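Local atomic coordinates of coiled-coil quantitatively-enriched protein 1 (Schizosaccharomyces pombe, PDB entry 7CUJ), a protein that links telomeres to the meiotic centrosome during meiotic prophase and is required for telomere length regulation and chromosome segregation. Residues L110-L114 against A290-K294; Y118-F122 against L293-E297. All coordinates share one frame; numbering follows the deposited sequence.

Interaction 1 of 2, residues L110-L114 against A290-K294; sequences LFKNL and ATWLK
A290 is the centre of an apolar cluster in which two leucines of 110-114 close over one small residue of the helix 275-294. Its methyl, directed at the other segment, meets L114 CD1 (A290 CB to L114 CD1, 3.8 Å) and also L110 CD1 (A290 CB to L110 CD1, 3.9 Å). Alanine suits the place because a single methyl lets the two backbones come close: the CA atoms of L114 and A290 are 5.6 Å apart. The branches of both leucines also lie against helix backbone, with L110 CD1 3.7 Å from A290 N. In L110 the CG atom stands anti to the backbone N (chi1 -178°), which carries CD1 across to the start of 290-294. L293, one turn further along, adds a looser apolar contact between its own CD1 and that of L110. The same cluster reaches the strand 121-126, where F122 touches L114.

The polar part of the contact rests on K294. Extended beyond CG, its chain passes alongside L114, with K294 CG 4.0 Å from L114 CD1, and places the ammonium beside the 110-114 backbone. There K294 NZ donates to N113 O at 2.7 Å, nearly along the C=O axis (C=O...N angle 171°). Lysine fits both needs, since its methylenes cover a leucine while its charge reaches a carbonyl. The side chain of N113 turns back to its own helix, ND2 bonding to E109 O.

The chemistry is thus that of a buried hydrophobic joint with a charged edge. Apolar packing joins the two segments, one lysine bond edges it, and the nearby ammonium would probably polarise the N113 carbonyl.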
loop_
_atom_site.group_PDB
_atom_site.type_symbol
_atom_site.label_atom_id
_atom_site.label_comp_id
_atom_site.label_asym_id
_atom_site.label_seq_id
_atom_site.Cartn_x
_atom_site.Cartn_y
_atom_site.Cartn_z
ATOM N N LEU A 110 12.883 -39.062 8.740
ATOM C CA LEU A 110 14.234 -39.410 8.327
ATOM C C LEU A 110 14.851 -40.363 9.348
ATOM O O LEU A 110 15.326 -41.433 8.979
ATOM C CB LEU A 110 15.080 -38.143 8.162
ATOM C CG LEU A 110 16.513 -38.364 7.672
ATOM C CD1 LEU A 110 16.535 -38.842 6.226
ATOM C CD2 LEU A 110 17.344 -37.099 7.827
ATOM N N PHE A 111 14.825 -39.964 10.626
ATOM C CA PHE A 111 15.440 -40.732 11.699
ATOM C C PHE A 111 14.626 -41.988 12.000
ATOM O O PHE A 111 15.180 -42.992 12.443
ATOM C CB PHE A 111 15.667 -39.856 12.933
ATOM C CG PHE A 111 16.757 -38.828 12.769
ATOM C CD1 PHE A 111 18.093 -39.200 12.776
ATOM C CD2 PHE A 111 16.449 -37.486 12.600
ATOM C CE1 PHE A 111 19.096 -38.255 12.620
ATOM C CE2 PHE A 111 17.453 -36.541 12.441
ATOM C CZ PHE A 111 18.775 -36.927 12.452
ATOM N N LYS A 112 13.314 -41.915 11.744
ATOM C CA LYS A 112 12.392 -43.027 11.914
ATOM C C LYS A 112 12.810 -44.187 11.012
ATOM O O LYS A 112 12.696 -45.348 11.401
ATOM C CB LYS A 112 10.972 -42.571 11.567
ATOM C CG LYS A 112 9.839 -43.304 12.274
ATOM C CD LYS A 112 8.493 -42.666 12.008
ATOM C CE LYS A 112 7.482 -42.914 13.107
ATOM N NZ LYS A 112 6.341 -41.971 13.016
ATOM N N ASN A 113 13.293 -43.853 9.808
ATOM C CA ASN A 113 13.649 -44.831 8.790
ATOM C C ASN A 113 15.166 -44.998 8.713
ATOM O O ASN A 113 15.656 -45.768 7.890
ATOM C CB ASN A 113 13.072 -44.464 7.420
ATOM C CG ASN A 113 11.581 -44.706 7.316
ATOM O OD1 ASN A 113 11.122 -45.843 7.412
ATOM N ND2 ASN A 113 10.818 -43.645 7.110
ATOM N N LEU A 114 15.903 -44.276 9.566
ATOM C CA LEU A 114 17.353 -44.389 9.596
ATOM C C LEU A 114 17.767 -45.398 10.666
ATOM O O LEU A 114 18.762 -46.102 10.496
ATOM C CB LEU A 114 17.978 -43.010 9.838
ATOM C CG LEU A 114 19.364 -42.783 9.232
ATOM C CD1 LEU A 114 19.400 -43.170 7.760
ATOM C CD2 LEU A 114 19.785 -41.332 9.403
ATOM N N ALA A 290 16.957 -41.317 3.458
ATOM C CA ALA A 290 17.497 -42.203 4.478
ATOM C C ALA A 290 18.187 -43.383 3.800
ATOM O O ALA A 290 19.372 -43.622 4.025
ATOM C CB ALA A 290 16.399 -42.654 5.413
ATOM N N THR A 291 17.429 -44.085 2.946
ATOM C CA THR A 291 17.925 -45.187 2.139
ATOM C C THR A 291 19.224 -44.772 1.454
ATOM O O THR A 291 20.187 -45.532 1.435
ATOM C CB THR A 291 16.870 -45.635 1.119
ATOM O OG1 THR A 291 15.674 -45.939 1.835
ATOM C CG2 THR A 291 17.295 -46.834 0.299
ATOM N N TRP A 292 19.236 -43.547 0.919
ATOM C CA TRP A 292 20.373 -43.022 0.183
ATOM C C TRP A 292 21.596 -42.874 1.089
ATOM O O TRP A 292 22.709 -43.196 0.675
ATOM C CB TRP A 292 20.009 -41.699 -0.497
ATOM C CG TRP A 292 21.152 -41.107 -1.256
ATOM C CD1 TRP A 292 21.626 -41.514 -2.469
ATOM C CD2 TRP A 292 21.985 -40.009 -0.842
ATOM N NE1 TRP A 292 22.691 -40.741 -2.842
ATOM C CE2 TRP A 292 22.935 -39.807 -1.868
ATOM C CE3 TRP A 292 22.019 -39.175 0.283
ATOM C CZ2 TRP A 292 23.902 -38.806 -1.799
ATOM C CZ3 TRP A 292 22.978 -38.188 0.353
ATOM C CH2 TRP A 292 23.907 -38.009 -0.676
ATOM N N LEU A 293 21.377 -42.383 2.317
ATOM C CA LEU A 293 22.453 -42.142 3.271
ATOM C C LEU A 293 23.048 -43.465 3.756
ATOM O O LEU A 293 24.246 -43.543 4.025
ATOM C CB LEU A 293 21.915 -41.323 4.448
ATOM C CG LEU A 293 21.722 -39.828 4.196
ATOM C CD1 LEU A 293 20.842 -39.215 5.273
ATOM C CD2 LEU A 293 23.058 -39.105 4.133
ATOM N N LYS A 294 22.194 -44.493 3.867
ATOM C CA LYS A 294 22.592 -45.817 4.316
ATOM C C LYS A 294 23.570 -46.437 3.320
ATOM O O LYS A 294 24.433 -47.217 3.712
ATOM C CB LYS A 294 21.368 -46.730 4.449
ATOM C CG LYS A 294 20.433 -46.432 5.612
ATOM C CD LYS A 294 19.176 -47.268 5.546
ATOM C CE LYS A 294 18.178 -46.935 6.632
ATOM N NZ LYS A 294 16.900 -47.656 6.431
#

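Interaction 2 of 2, residues Y118-F122 against L293-E297; sequences YSKTF and LKNGE
Y118 and L293 have the most surface buried here and meet where the helix 275-294 runs out. L293 O lies at the edge of the tyrosine ring, near its plane, 3.5 Å from Y118 CE1. Y118 CE1 also touches L293 CB (4.0 Å), and Y118 OH reaches L293 CD2 at 3.9 Å, a long flat side chain fitting against the helix end. That hydroxyl is buried without a hydrogen-bonding partner in the model. L293 branches between two aromatics: CD2 serves the tyrosine, while L293 CD1 meets the edge of F122 in the ring plane (3.7 Å to F122 CZ).

F122 belongs to the inner strand 121-126 of the parallel sheet, so this leucine packs the helix end against it in an alpha/beta arrangement. Past the helix, G296 takes a positive phi (75°), which glycine accepts readily, and the chain turns on to E297. With CG between its backbone N and carbonyl carbon (chi1 58°), E297 extends to meet K120, whose long chain delivers its charge from the opposite direction. A salt bridge joins K120 NZ to E297 OE2 at 2.9 Å, with a weak hydrogen bond from K120 NZ to E297 OE1 (3.1 Å).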
loop_
_atom_site.group_PDB
_atom_site.type_symbol
_atom_site.label_atom_id
_atom_site.label_comp_id
_atom_site.label_asym_id
_atom_site.label_seq_id
_atom_site.Cartn_x
_atom_site.Cartn_y
_atom_site.Cartn_z
ATOM N N TYR A 118 22.557 -46.763 11.447
ATOM C CA TYR A 118 23.322 -45.628 10.954
ATOM C C TYR A 118 24.009 -44.921 12.119
ATOM O O TYR A 118 23.415 -44.760 13.185
ATOM C CB TYR A 118 22.385 -44.673 10.210
ATOM C CG TYR A 118 23.049 -43.547 9.455
ATOM C CD1 TYR A 118 23.528 -43.732 8.166
ATOM C CD2 TYR A 118 23.172 -42.285 10.017
ATOM C CE1 TYR A 118 24.126 -42.701 7.460
ATOM C CE2 TYR A 118 23.764 -41.241 9.322
ATOM C CZ TYR A 118 24.245 -41.449 8.040
ATOM O OH TYR A 118 24.832 -40.427 7.350
ATOM N N SER A 119 25.261 -44.493 11.899
ATOM C CA SER A 119 26.058 -43.878 12.950
ATOM C C SER A 119 27.017 -42.823 12.393
ATOM O O SER A 119 28.233 -42.936 12.546
ATOM C CB SER A 119 26.774 -44.920 13.783
ATOM O OG SER A 119 27.621 -45.726 12.977
ATOM N N LYS A 120 26.447 -41.795 11.752
ATOM C CA LYS A 120 27.158 -40.572 11.409
ATOM C C LYS A 120 26.498 -39.421 12.164
ATOM O O LYS A 120 25.295 -39.455 12.416
ATOM C CB LYS A 120 27.118 -40.343 9.894
ATOM C CG LYS A 120 27.953 -39.183 9.364
ATOM C CD LYS A 120 27.622 -38.833 7.927
ATOM C CE LYS A 120 28.764 -38.167 7.190
ATOM N NZ LYS A 120 28.416 -37.884 5.778
ATOM N N THR A 121 27.297 -38.410 12.523
ATOM C CA THR A 121 26.825 -37.294 13.329
ATOM C C THR A 121 26.315 -36.183 12.411
ATOM O O THR A 121 27.066 -35.671 11.583
ATOM C CB THR A 121 27.923 -36.802 14.283
ATOM O OG1 THR A 121 29.019 -36.326 13.498
ATOM C CG2 THR A 121 28.411 -37.873 15.236
ATOM N N PHE A 122 25.034 -35.820 12.568
ATOM C CA PHE A 122 24.438 -34.747 11.786
ATOM C C PHE A 122 24.678 -33.395 12.450
ATOM O O PHE A 122 24.665 -33.282 13.673
ATOM C CB PHE A 122 22.931 -34.946 11.611
ATOM C CG PHE A 122 22.537 -35.938 10.548
ATOM C CD1 PHE A 122 22.796 -35.690 9.208
ATOM C CD2 PHE A 122 21.897 -37.118 10.889
ATOM C CE1 PHE A 122 22.430 -36.608 8.234
ATOM C CE2 PHE A 122 21.528 -38.034 9.915
ATOM C CZ PHE A 122 21.798 -37.779 8.590
ATOM N N LEU A 293 21.377 -42.383 2.317
ATOM C CA LEU A 293 22.453 -42.142 3.271
ATOM C C LEU A 293 23.048 -43.465 3.756
ATOM O O LEU A 293 24.246 -43.543 4.025
ATOM C CB LEU A 293 21.915 -41.323 4.448
ATOM C CG LEU A 293 21.722 -39.828 4.196
ATOM C CD1 LEU A 293 20.842 -39.215 5.273
ATOM C CD2 LEU A 293 23.058 -39.105 4.133
ATOM N N LYS A 294 22.194 -44.493 3.867
ATOM C CA LYS A 294 22.592 -45.817 4.316
ATOM C C LYS A 294 23.570 -46.437 3.320
ATOM O O LYS A 294 24.433 -47.217 3.712
ATOM C CB LYS A 294 21.368 -46.730 4.449
ATOM C CG LYS A 294 20.433 -46.432 5.612
ATOM C CD LYS A 294 19.176 -47.268 5.546
ATOM C CE LYS A 294 18.178 -46.935 6.632
ATOM N NZ LYS A 294 16.900 -47.656 6.431
ATOM N N ASN A 295 23.419 -46.077 2.038
ATOM C CA ASN A 295 24.162 -46.687 0.947
ATOM C C ASN A 295 25.305 -45.773 0.501
ATOM O O ASN A 295 25.551 -45.622 -0.694
ATOM C CB ASN A 295 23.246 -47.067 -0.224
ATOM C CG ASN A 295 22.028 -47.879 0.173
ATOM O OD1 ASN A 295 21.891 -48.295 1.323
ATOM N ND2 ASN A 295 21.133 -48.105 -0.776
ATOM N N GLY A 296 25.994 -45.154 1.468
ATOM C CA GLY A 296 27.289 -44.526 1.242
ATOM C C GLY A 296 27.223 -43.192 0.500
ATOM O O GLY A 296 28.228 -42.749 -0.053
ATOM N N GLU A 297 26.043 -42.558 0.511
ATOM C CA GLU A 297 25.796 -41.232 -0.049
ATOM C C GLU A 297 26.439 -41.063 -1.430
ATOM O O GLU A 297 27.311 -40.214 -1.622
ATOM C CB GLU A 297 26.074 -40.113 0.965
ATOM C CG GLU A 297 27.485 -40.072 1.534
ATOM C CD GLU A 297 27.617 -39.344 2.866
ATOM O OE1 GLU A 297 26.935 -39.746 3.832
ATOM O OE2 GLU A 297 28.399 -38.375 2.936
#

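Overall arrangement
From the N terminus, this alpha/beta domain, one part of a longer protein, passes through the strand 11-16 and four helices, the last being 102-112, before a short loop enters the strand 121-126. It then builds most of the parallel sheet and returns much later as the helix 275-294. Interaction 1 closes a loop with 175 residues between its segments, interaction 2 one with 170. Interaction 2 starts and ends later, on the last residues of helix 275-294 and the turn beyond, so the loops are staggered, neither lying wholly within the other, and share L293 and K294. F111 also touches F122, joining helix 102-112 to the sheet.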